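Local coordinates for protein PfEMP1 variant 1 of strain MC (Plasmodium falciparum, PDB 5LGD) that probably binds receptors on the surface of host cells, the chain here being one helical piece, of the DBL domain family, from a much longer protein, at residues H16-D21 with Q53-Q58; I20-W25 with Q150-E155; T61-I66 with T144-L149; I33-G38 with L116-V121. One frame throughout, in Å; residues are numbered along the deposited sequence.

Contact 1 (H16-D21 with Q53-Q58); sequences HDMLID and QKWVEQ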
# COMPACT_ATOMS: atom_id res chain seq x y z
N HIS B 16 -26.28 -2.39 21.38
CA HIS B 16 -26.95 -3.67 21.50
C HIS B 16 -27.98 -3.68 22.66
O HIS B 16 -29.15 -4.04 22.45
CB HIS B 16 -25.89 -4.78 21.71
CG HIS B 16 -26.49 -6.09 22.07
ND1 HIS B 16 -26.62 -6.48 23.40
CD2 HIS B 16 -26.99 -7.06 21.28
CE1 HIS B 16 -27.19 -7.66 23.36
NE2 HIS B 16 -27.42 -8.06 22.11
N ASP B 17 -27.53 -3.33 23.87
CA ASP B 17 -28.40 -3.30 25.06
C ASP B 17 -29.55 -2.28 24.94
O ASP B 17 -30.63 -2.55 25.45
CB ASP B 17 -27.56 -3.02 26.33
CG ASP B 17 -26.49 -4.05 26.65
OD1 ASP B 17 -26.39 -5.07 25.92
OD2 ASP B 17 -25.73 -3.83 27.60
N MET B 18 -29.35 -1.13 24.25
CA MET B 18 -30.47 -0.21 24.13
C MET B 18 -31.53 -0.79 23.16
O MET B 18 -32.73 -0.75 23.48
CB MET B 18 -30.03 1.24 23.85
CG MET B 18 -30.03 1.66 22.41
SD MET B 18 -31.67 2.21 21.91
CE MET B 18 -31.31 2.68 20.31
N LEU B 19 -31.09 -1.46 22.08
CA LEU B 19 -31.99 -2.08 21.09
C LEU B 19 -32.80 -3.20 21.71
O LEU B 19 -34.00 -3.33 21.43
CB LEU B 19 -31.19 -2.60 19.89
CG LEU B 19 -30.56 -1.49 19.00
CD1 LEU B 19 -29.72 -2.08 17.89
CD2 LEU B 19 -31.62 -0.61 18.39
N ILE B 20 -32.15 -3.93 22.63
CA ILE B 20 -32.70 -5.04 23.39
C ILE B 20 -33.71 -4.51 24.40
O ILE B 20 -34.79 -5.05 24.52
CB ILE B 20 -31.57 -5.96 23.97
CG1 ILE B 20 -30.86 -6.80 22.85
CG2 ILE B 20 -32.08 -6.92 25.05
CD1 ILE B 20 -31.69 -7.39 21.80
N ASP B 21 -33.37 -3.44 25.09
CA ASP B 21 -34.26 -2.79 26.06
C ASP B 21 -35.50 -2.25 25.35
O ASP B 21 -36.61 -2.46 25.83
CB ASP B 21 -33.51 -1.69 26.81
CG ASP B 21 -32.46 -2.13 27.81
OD1 ASP B 21 -32.50 -3.30 28.22
OD2 ASP B 21 -31.65 -1.28 28.22
N GLN B 53 -41.03 6.59 29.00
CA GLN B 53 -40.68 7.97 28.64
C GLN B 53 -39.35 8.40 29.29
O GLN B 53 -38.53 9.04 28.63
CB GLN B 53 -41.79 8.97 29.01
CG GLN B 53 -41.51 10.39 28.50
CD GLN B 53 -42.73 11.25 28.53
OE1 GLN B 53 -43.20 11.67 29.60
NE2 GLN B 53 -43.26 11.57 27.35
N LYS B 54 -39.15 8.04 30.58
CA LYS B 54 -37.94 8.32 31.36
C LYS B 54 -36.73 7.67 30.68
O LYS B 54 -35.73 8.34 30.44
CB LYS B 54 -38.08 7.79 32.79
CG LYS B 54 -37.24 8.51 33.84
CD LYS B 54 -37.01 7.65 35.08
CE LYS B 54 -36.43 8.45 36.22
NZ LYS B 54 -36.18 7.60 37.42
N TRP B 55 -36.84 6.35 30.37
CA TRP B 55 -35.82 5.56 29.72
C TRP B 55 -35.37 6.22 28.44
O TRP B 55 -34.17 6.30 28.24
CB TRP B 55 -36.35 4.15 29.41
CG TRP B 55 -35.41 3.27 28.66
CD1 TRP B 55 -34.35 2.57 29.16
CD2 TRP B 55 -35.47 2.95 27.26
NE1 TRP B 55 -33.75 1.82 28.17
CE2 TRP B 55 -34.44 2.02 27.00
CE3 TRP B 55 -36.30 3.36 26.21
CZ2 TRP B 55 -34.20 1.51 25.72
CZ3 TRP B 55 -36.08 2.83 24.95
CH2 TRP B 55 -35.04 1.92 24.71
N VAL B 56 -36.31 6.70 27.58
CA VAL B 56 -36.00 7.36 26.29
C VAL B 56 -35.08 8.58 26.53
O VAL B 56 -34.07 8.69 25.84
CB VAL B 56 -37.25 7.75 25.44
CG1 VAL B 56 -36.84 8.21 24.04
CG2 VAL B 56 -38.25 6.62 25.35
N GLU B 57 -35.40 9.43 27.52
CA GLU B 57 -34.58 10.60 27.86
C GLU B 57 -33.20 10.21 28.39
O GLU B 57 -32.22 10.80 27.96
CB GLU B 57 -35.32 11.59 28.78
CG GLU B 57 -35.65 12.91 28.11
CD GLU B 57 -34.49 13.67 27.49
OE1 GLU B 57 -33.58 14.10 28.23
OE2 GLU B 57 -34.50 13.85 26.24
N GLN B 58 -33.12 9.16 29.26
CA GLN B 58 -31.85 8.60 29.78
C GLN B 58 -30.96 8.10 28.63
O GLN B 58 -29.75 8.36 28.64
CB GLN B 58 -32.12 7.41 30.73
CG GLN B 58 -31.78 7.70 32.19
CD GLN B 58 -32.94 7.41 33.14
OE1 GLN B 58 -33.44 8.31 33.83
NE2 GLN B 58 -33.37 6.16 33.21

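Contact 2 (I20-W25 with Q150-E155); sequences IDSIKW and QHEQKE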
# COMPACT_ATOMS: atom_id res chain seq x y z
N ILE B 20 -32.15 -3.93 22.63
CA ILE B 20 -32.70 -5.04 23.39
C ILE B 20 -33.71 -4.51 24.40
O ILE B 20 -34.79 -5.05 24.52
CB ILE B 20 -31.57 -5.96 23.97
CG1 ILE B 20 -30.86 -6.80 22.85
CG2 ILE B 20 -32.08 -6.92 25.05
CD1 ILE B 20 -31.69 -7.39 21.80
N ASP B 21 -33.37 -3.44 25.09
CA ASP B 21 -34.26 -2.79 26.06
C ASP B 21 -35.50 -2.25 25.35
O ASP B 21 -36.61 -2.46 25.83
CB ASP B 21 -33.51 -1.69 26.81
CG ASP B 21 -32.46 -2.13 27.81
OD1 ASP B 21 -32.50 -3.30 28.22
OD2 ASP B 21 -31.65 -1.28 28.22
N SER B 22 -35.33 -1.66 24.17
CA SER B 22 -36.45 -1.17 23.36
C SER B 22 -37.45 -2.33 23.07
O SER B 22 -38.66 -2.16 23.27
CB SER B 22 -35.94 -0.49 22.09
OG SER B 22 -36.98 0.18 21.41
N ILE B 23 -36.94 -3.51 22.73
CA ILE B 23 -37.75 -4.72 22.50
C ILE B 23 -38.38 -5.22 23.79
O ILE B 23 -39.53 -5.66 23.78
CB ILE B 23 -36.90 -5.85 21.85
CG1 ILE B 23 -36.37 -5.48 20.45
CG2 ILE B 23 -37.64 -7.20 21.85
CD1 ILE B 23 -35.09 -6.29 20.06
N LYS B 24 -37.60 -5.22 24.89
CA LYS B 24 -38.07 -5.71 26.21
C LYS B 24 -39.21 -4.86 26.77
O LYS B 24 -39.95 -5.37 27.61
CB LYS B 24 -36.91 -5.81 27.21
CG LYS B 24 -36.06 -7.06 27.05
CD LYS B 24 -34.72 -6.85 27.73
CE LYS B 24 -34.22 -8.09 28.43
NZ LYS B 24 -33.61 -9.07 27.48
N TRP B 25 -39.36 -3.59 26.31
CA TRP B 25 -40.48 -2.73 26.73
C TRP B 25 -41.78 -3.31 26.21
O TRP B 25 -42.76 -3.33 26.94
CB TRP B 25 -40.29 -1.28 26.26
CG TRP B 25 -39.47 -0.48 27.22
CD1 TRP B 25 -38.20 -0.01 27.02
CD2 TRP B 25 -39.85 -0.06 28.54
NE1 TRP B 25 -37.78 0.69 28.13
CE2 TRP B 25 -38.76 0.65 29.09
CE3 TRP B 25 -41.00 -0.24 29.33
CZ2 TRP B 25 -38.81 1.23 30.37
CZ3 TRP B 25 -41.05 0.32 30.59
CH2 TRP B 25 -39.95 1.02 31.12
N GLN B 150 -35.95 9.11 18.62
CA GLN B 150 -36.99 10.09 18.26
C GLN B 150 -38.34 9.35 18.18
O GLN B 150 -39.34 9.81 18.75
CB GLN B 150 -36.66 10.77 16.91
CG GLN B 150 -35.94 12.11 17.07
CD GLN B 150 -34.73 12.32 16.19
OE1 GLN B 150 -34.70 11.99 14.99
NE2 GLN B 150 -33.72 12.96 16.76
N HIS B 151 -38.35 8.18 17.50
CA HIS B 151 -39.53 7.32 17.36
C HIS B 151 -40.05 6.89 18.74
O HIS B 151 -41.27 6.88 18.97
CB HIS B 151 -39.21 6.08 16.50
CG HIS B 151 -40.29 5.05 16.50
ND1 HIS B 151 -41.35 5.12 15.62
CD2 HIS B 151 -40.47 3.99 17.32
CE1 HIS B 151 -42.12 4.08 15.91
NE2 HIS B 151 -41.63 3.37 16.93
N GLU B 152 -39.12 6.56 19.65
CA GLU B 152 -39.41 6.13 21.02
C GLU B 152 -40.09 7.24 21.81
O GLU B 152 -40.99 6.96 22.59
CB GLU B 152 -38.13 5.62 21.71
CG GLU B 152 -37.60 4.31 21.14
CD GLU B 152 -38.52 3.10 21.25
OE1 GLU B 152 -38.36 2.33 22.22
OE2 GLU B 152 -39.33 2.88 20.32
N GLN B 153 -39.66 8.48 21.60
CA GLN B 153 -40.22 9.67 22.24
C GLN B 153 -41.68 9.88 21.80
O GLN B 153 -42.50 10.30 22.62
CB GLN B 153 -39.37 10.89 21.89
CG GLN B 153 -39.61 12.10 22.81
CD GLN B 153 -38.95 11.91 24.16
OE1 GLN B 153 -37.73 12.09 24.31
NE2 GLN B 153 -39.74 11.57 25.17
N LYS B 154 -42.00 9.56 20.53
CA LYS B 154 -43.34 9.65 19.94
C LYS B 154 -44.23 8.53 20.43
O LYS B 154 -45.41 8.78 20.64
CB LYS B 154 -43.29 9.70 18.41
CG LYS B 154 -42.83 11.06 17.88
CD LYS B 154 -42.05 10.94 16.58
CE LYS B 154 -41.36 12.24 16.21
NZ LYS B 154 -40.64 12.15 14.91
N GLU B 155 -43.68 7.31 20.64
CA GLU B 155 -44.45 6.17 21.16
C GLU B 155 -44.80 6.33 22.64
O GLU B 155 -45.92 6.00 23.03
CB GLU B 155 -43.77 4.83 20.89
CG GLU B 155 -43.88 4.40 19.44
CD GLU B 155 -45.29 4.28 18.88
OE1 GLU B 155 -46.09 3.50 19.46
OE2 GLU B 155 -45.61 4.99 17.90

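Contact 3 (T61-I66 with T144-L149); sequences TEWGKI and TIDKLL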
# COMPACT_ATOMS: atom_id res chain seq x y z
N THR B 61 -29.64 11.05 26.38
CA THR B 61 -28.55 11.74 27.11
C THR B 61 -27.28 10.89 27.06
O THR B 61 -26.21 11.41 26.81
CB THR B 61 -28.98 12.12 28.56
OG1 THR B 61 -30.24 12.81 28.53
CG2 THR B 61 -27.96 13.00 29.26
N GLU B 62 -27.40 9.57 27.31
CA GLU B 62 -26.25 8.66 27.26
C GLU B 62 -25.63 8.67 25.87
O GLU B 62 -24.40 8.74 25.74
CB GLU B 62 -26.64 7.24 27.68
CG GLU B 62 -26.64 7.06 29.18
CD GLU B 62 -27.29 5.79 29.70
OE1 GLU B 62 -27.22 4.74 29.02
OE2 GLU B 62 -27.87 5.85 30.80
N TRP B 63 -26.51 8.66 24.83
CA TRP B 63 -26.14 8.66 23.42
C TRP B 63 -25.39 9.90 23.01
O TRP B 63 -24.44 9.78 22.25
CB TRP B 63 -27.36 8.41 22.51
CG TRP B 63 -27.03 8.29 21.05
CD1 TRP B 63 -27.61 8.98 20.03
CD2 TRP B 63 -26.10 7.38 20.44
NE1 TRP B 63 -27.09 8.57 18.82
CE2 TRP B 63 -26.17 7.58 19.04
CE3 TRP B 63 -25.18 6.44 20.94
CZ2 TRP B 63 -25.32 6.91 18.15
CZ3 TRP B 63 -24.38 5.75 20.05
CH2 TRP B 63 -24.45 5.99 18.67
N GLY B 64 -25.81 11.06 23.54
CA GLY B 64 -25.16 12.35 23.31
C GLY B 64 -23.71 12.32 23.74
O GLY B 64 -22.82 12.78 23.00
N LYS B 65 -23.46 11.76 24.94
CA LYS B 65 -22.12 11.60 25.53
C LYS B 65 -21.24 10.64 24.70
O LYS B 65 -20.05 10.92 24.49
CB LYS B 65 -22.22 11.14 27.01
CG LYS B 65 -22.57 12.26 28.02
CD LYS B 65 -23.32 11.68 29.21
CE LYS B 65 -24.02 12.73 30.07
NZ LYS B 65 -23.18 13.18 31.23
N ILE B 66 -21.82 9.53 24.20
CA ILE B 66 -21.13 8.54 23.37
C ILE B 66 -20.76 9.17 22.03
O ILE B 66 -19.61 9.01 21.60
CB ILE B 66 -21.96 7.25 23.26
CG1 ILE B 66 -22.04 6.58 24.64
CG2 ILE B 66 -21.38 6.29 22.23
CD1 ILE B 66 -23.04 5.48 24.83
N THR B 144 -29.27 6.41 12.89
CA THR B 144 -30.28 5.35 13.11
C THR B 144 -30.75 5.35 14.58
O THR B 144 -31.96 5.32 14.83
CB THR B 144 -29.67 4.00 12.71
OG1 THR B 144 -29.58 3.92 11.28
CG2 THR B 144 -30.46 2.79 13.24
N ILE B 145 -29.77 5.38 15.52
CA ILE B 145 -30.00 5.42 16.97
C ILE B 145 -30.83 6.65 17.30
O ILE B 145 -31.83 6.53 18.00
CB ILE B 145 -28.68 5.32 17.79
CG1 ILE B 145 -27.88 4.02 17.44
CG2 ILE B 145 -28.89 5.48 19.29
CD1 ILE B 145 -28.61 2.61 17.69
N ASP B 146 -30.45 7.81 16.75
CA ASP B 146 -31.15 9.08 16.92
C ASP B 146 -32.60 9.00 16.36
O ASP B 146 -33.55 9.36 17.06
CB ASP B 146 -30.35 10.19 16.25
CG ASP B 146 -28.97 10.40 16.85
OD1 ASP B 146 -28.89 10.98 17.96
OD2 ASP B 146 -27.97 10.08 16.17
N LYS B 147 -32.77 8.45 15.14
CA LYS B 147 -34.07 8.24 14.49
C LYS B 147 -34.95 7.37 15.40
O LYS B 147 -36.11 7.72 15.65
CB LYS B 147 -33.90 7.55 13.13
CG LYS B 147 -33.58 8.50 11.97
CD LYS B 147 -34.74 8.58 10.97
CE LYS B 147 -34.96 7.34 10.12
NZ LYS B 147 -36.30 7.35 9.46
N LEU B 148 -34.36 6.25 15.92
CA LEU B 148 -35.04 5.35 16.85
C LEU B 148 -35.42 6.00 18.15
O LEU B 148 -36.58 5.88 18.56
CB LEU B 148 -34.28 4.03 17.09
CG LEU B 148 -35.04 3.04 17.96
CD1 LEU B 148 -36.25 2.48 17.23
CD2 LEU B 148 -34.17 1.95 18.43
N LEU B 149 -34.47 6.72 18.79
CA LEU B 149 -34.79 7.44 20.04
C LEU B 149 -35.87 8.52 19.83
O LEU B 149 -36.67 8.74 20.73
CB LEU B 149 -33.54 8.00 20.74
CG LEU B 149 -32.61 6.95 21.38
CD1 LEU B 149 -31.32 7.60 21.89
CD2 LEU B 149 -33.32 6.14 22.51

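Contact 4 (I33-G38 with L116-V121); sequences INKDKG and LEQAGV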
# COMPACT_ATOMS: atom_id res chain seq x y z
N ILE B 33 -47.40 -0.40 25.76
CA ILE B 33 -46.56 0.05 24.63
C ILE B 33 -46.77 -0.83 23.39
O ILE B 33 -46.22 -1.94 23.28
CB ILE B 33 -45.05 0.18 25.03
CG1 ILE B 33 -44.86 1.05 26.28
CG2 ILE B 33 -44.23 0.73 23.86
CD1 ILE B 33 -43.75 0.67 27.16
N ASN B 34 -47.57 -0.33 22.45
CA ASN B 34 -47.88 -1.02 21.20
C ASN B 34 -48.20 -0.02 20.07
O ASN B 34 -48.05 1.19 20.26
CB ASN B 34 -49.00 -2.08 21.40
CG ASN B 34 -50.27 -1.54 22.01
OD1 ASN B 34 -51.00 -0.77 21.38
ND2 ASN B 34 -50.57 -1.93 23.24
N LYS B 35 -48.58 -0.53 18.89
CA LYS B 35 -48.93 0.29 17.73
C LYS B 35 -50.38 0.05 17.30
O LYS B 35 -50.79 0.42 16.19
CB LYS B 35 -47.94 0.07 16.57
CG LYS B 35 -46.63 0.83 16.73
CD LYS B 35 -46.05 1.22 15.39
CE LYS B 35 -45.01 2.28 15.53
NZ LYS B 35 -44.77 2.98 14.24
N ASP B 36 -51.16 -0.56 18.21
CA ASP B 36 -52.56 -0.88 17.98
C ASP B 36 -53.37 0.40 17.90
O ASP B 36 -53.32 1.24 18.80
CB ASP B 36 -53.10 -1.84 19.06
CG ASP B 36 -52.33 -3.15 19.20
OD1 ASP B 36 -51.36 -3.36 18.42
OD2 ASP B 36 -52.70 -3.97 20.07
N LYS B 37 -54.06 0.55 16.76
CA LYS B 37 -54.93 1.67 16.38
C LYS B 37 -56.00 1.95 17.45
O LYS B 37 -56.24 3.13 17.76
CB LYS B 37 -55.59 1.40 15.01
CG LYS B 37 -54.66 0.80 13.95
CD LYS B 37 -55.05 -0.64 13.62
CE LYS B 37 -54.14 -1.68 14.23
NZ LYS B 37 -54.78 -3.02 14.25
N GLY B 38 -56.58 0.88 18.02
CA GLY B 38 -57.59 0.94 19.08
C GLY B 38 -57.02 1.52 20.36
O GLY B 38 -56.27 0.84 21.07
N LEU B 116 -36.89 -1.90 14.10
CA LEU B 116 -36.44 -0.81 13.24
C LEU B 116 -37.40 -0.60 12.06
O LEU B 116 -37.64 0.55 11.68
CB LEU B 116 -35.00 -1.04 12.75
CG LEU B 116 -33.89 -1.14 13.81
CD1 LEU B 116 -32.57 -1.43 13.16
CD2 LEU B 116 -33.79 0.16 14.65
N GLU B 117 -37.97 -1.71 11.49
CA GLU B 117 -38.95 -1.67 10.39
C GLU B 117 -40.17 -0.89 10.83
O GLU B 117 -40.59 0.01 10.11
CB GLU B 117 -39.35 -3.07 9.88
CG GLU B 117 -38.37 -3.66 8.86
CD GLU B 117 -38.49 -5.13 8.45
OE1 GLU B 117 -39.30 -5.88 9.05
OE2 GLU B 117 -37.75 -5.53 7.52
N GLN B 118 -40.69 -1.20 12.04
CA GLN B 118 -41.85 -0.54 12.63
C GLN B 118 -41.57 0.87 13.11
O GLN B 118 -42.51 1.60 13.39
CB GLN B 118 -42.49 -1.38 13.74
CG GLN B 118 -43.36 -2.53 13.23
CD GLN B 118 -44.72 -2.15 12.64
OE1 GLN B 118 -45.53 -3.03 12.29
NE2 GLN B 118 -45.02 -0.86 12.53
N ALA B 119 -40.29 1.28 13.17
CA ALA B 119 -39.89 2.62 13.58
C ALA B 119 -39.63 3.56 12.39
O ALA B 119 -39.25 4.72 12.58
CB ALA B 119 -38.65 2.55 14.46
N GLY B 120 -39.82 3.05 11.17
CA GLY B 120 -39.57 3.80 9.95
C GLY B 120 -38.11 3.91 9.56
O GLY B 120 -37.76 4.63 8.62
N VAL B 121 -37.23 3.18 10.29
CA VAL B 121 -35.79 3.11 10.06
C VAL B 121 -35.47 1.95 9.09
O VAL B 121 -34.55 2.06 8.26
CB VAL B 121 -34.97 3.01 11.38
CG1 VAL B 121 -33.55 3.51 11.17
CG2 VAL B 121 -35.63 3.79 12.51

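Contact 1 (H16-D21 with Q53-Q58)
Trp55 and Met18 form a Met-aromatic contact where helix 45-70 packs against helix 7-29 in this helical DBL-family domain. Trp55 points its CB toward the other helix. Its CG lies anti to the backbone N (chi1 176°), and the indole reaches across to the backbone of helix 7-29. There the six-membered ring presents its edge. Met18 O lies near the ring plane, 3.5 Å from Trp55 CZ2. Met18 SD approaches the same end of the ring obliquely and stands 4.4 Å from Trp55 CH2. Asp21 adds its CB, which packs 3.5 Å from Trp55 CZ2. Its carboxylate plane is turned 70° from the indole plane. Asp21 OD2 stays 3.7 Å from Trp55 NE1. That indole nitrogen is buried by the contact and has no partner in the model. Further back on helix 7-29, His16 ND1 donates a hydrogen bond to Asp17 OD1 (2.9 Å), and His16 NE2 is bonded to Glu108. Met18 also touches Leu148 of helix 144-162, while Trp55 meets Trp25 edge-to-face. The contact between the two helices is thus held by packing. The ring C-H edge beside Met18 O is probably electrostatically favourable. The nearby acid of Asp21 may ease the burial of the indole N-H, although it does not bond to it.

Contact 2 (I20-W25 with Q150-E155)
Ser22 turns OG away from its own backbone N (chi1 -171°), and Glu152 bends at chi2 (-62°) to bring its carboxylate to meet it. Both CB atoms point toward the opposing helix. Ser22 OG donates a short hydrogen bond of 2.7 Å to Glu152 OE1. The hydroxyl comes from above the carboxylate plane, 66° out of it. Ser22 CB follows at 3.7 Å from Glu152 OE1, and the contact between the segments is confined to this one pair. The CA atoms of the two residues are 8.2 Å apart, so a serine and a folded glutamate suffice to span the gap. Both residues are buried. The second oxygen, Glu152 OE2, forms a salt bridge to Arg26, which also bonds to Ser22 O. Arg26 therefore ties the glutamate back to helix 7-29 and probably helps to stabilise its negative charge. Phe52 and Trp55 of helix 45-70 pack on Glu152, and Leu115 of helix 106-118 touches Ser22. This is a buried polar link between helix 7-29 and helix 144-162, flanked by these apolar side chains, with Arg26 completing the polar cluster, inside a helical bundle.

Contact 3 (T61-I66 with T144-L149)
Trp63 can be followed from CB outward across the interface between helix 45-70 and helix 144-162. Its CB points toward helix 144-162 and rests 4.1 Å from Leu149 CD1. CG is held anti to the backbone N (chi1 -176°), which swings the indole over Ile145. The five-membered ring then receives a CH-pi contact. Ile145 CG2 stands 3.5 Å from the centroid of that ring in Trp63, almost straight above its face. The shared atom Trp63 CE2 is 3.4 Å from the same methyl, Ile145 CG2. Next to CE2 on the six-membered ring, Trp63 CZ2 lies 3.7 Å from Ile145 CB, with Ile145 CG1 slightly farther off. The edge of the indole carries the polar contact. Trp63 NE1 donates to Asp146 OD2 over 3.2 Å with an N-H...O angle of 169°. The acceptor lies in the ring plane, but the N-H comes from above the carboxylate plane, and the two planes are 52° apart. The aspartate is itself anchored. Asp146 OD1 makes a salt bridge to Lys67, and Asp146 OD2 bonds to Thr143 OG1. These partners probably fix the carboxylate and keep it charged. The buried indole is thus held by its face and by its N-H. The two short helix segments run nearly antiparallel, with axes 11.2 Å apart. Trp14 of helix 7-29 meets the Trp63 ring nearly parallel, and Leu90 of helix 82-90 touches both Trp63 and Ile145.

Contact 4 (I33-G38 with L116-V121)
Lys35 meets Gln118 at the C-terminal end of helix 106-118, which closes in a Schellman motif. The tight part is a single charged hydrogen bond. Lys35 bends at chi2 (-149°) and then runs extended to its tip. Lys35 NZ donates a hydrogen bond to Gln118 O (2.8 Å), approaching nearly along the C=O direction (172°). Lys35 CE follows at 3.4 Å from the same Gln118 O. The negative end of the helix dipole would probably welcome the ammonium group. The looser part is on the flank. The two side chains slide past each other in opposite directions, and Lys35 CD comes within 3.7 Å of Gln118 NE2. Both residues are exposed, so this is a surface contact. Beyond Gln118 the chain leaves the helix at Gly120, with a positive phi. Val121 N bonds back to Leu116 O over 3.0 Å, and Gly120 N makes a weak bond to Glu117 O. Gly120 O also accepts from Lys147 NZ of helix 144-162. Lys35 itself touches His151 and Glu155 of that helix, so its chain spans the surface between the 33-38 loop and two helix regions. The loop carries its own local brace. An Asx turn forms next to Lys35, in which Asp36 N donates to Asn34 OD1 over 3.2 Å, tilted 20° from the amide carbonyl plane.

Contacts 2 and 3 are buried, contact 1 is partly buried and contact 4 lies on the surface. Contacts 1 and 2 share helix 7-29, contacts 1 and 3 share helix 45-70, and contacts 2 and 3 share helix 144-162. These three helices therefore pair in every combination. Contact 1 relies on packing alone, contact 2 on a hydroxyl-carboxylate bond, and contact 3 on CH-pi packing together with an indole N-H to carboxylate bond. Contact 4 instead joins a loop to a helix end through a lysine. It also meets helix 144-162, where His151 packs on Lys35 and the buried Leu148 on Ala119. Trp55 links contacts 1 and 2 by packing against Trp25 and Glu152.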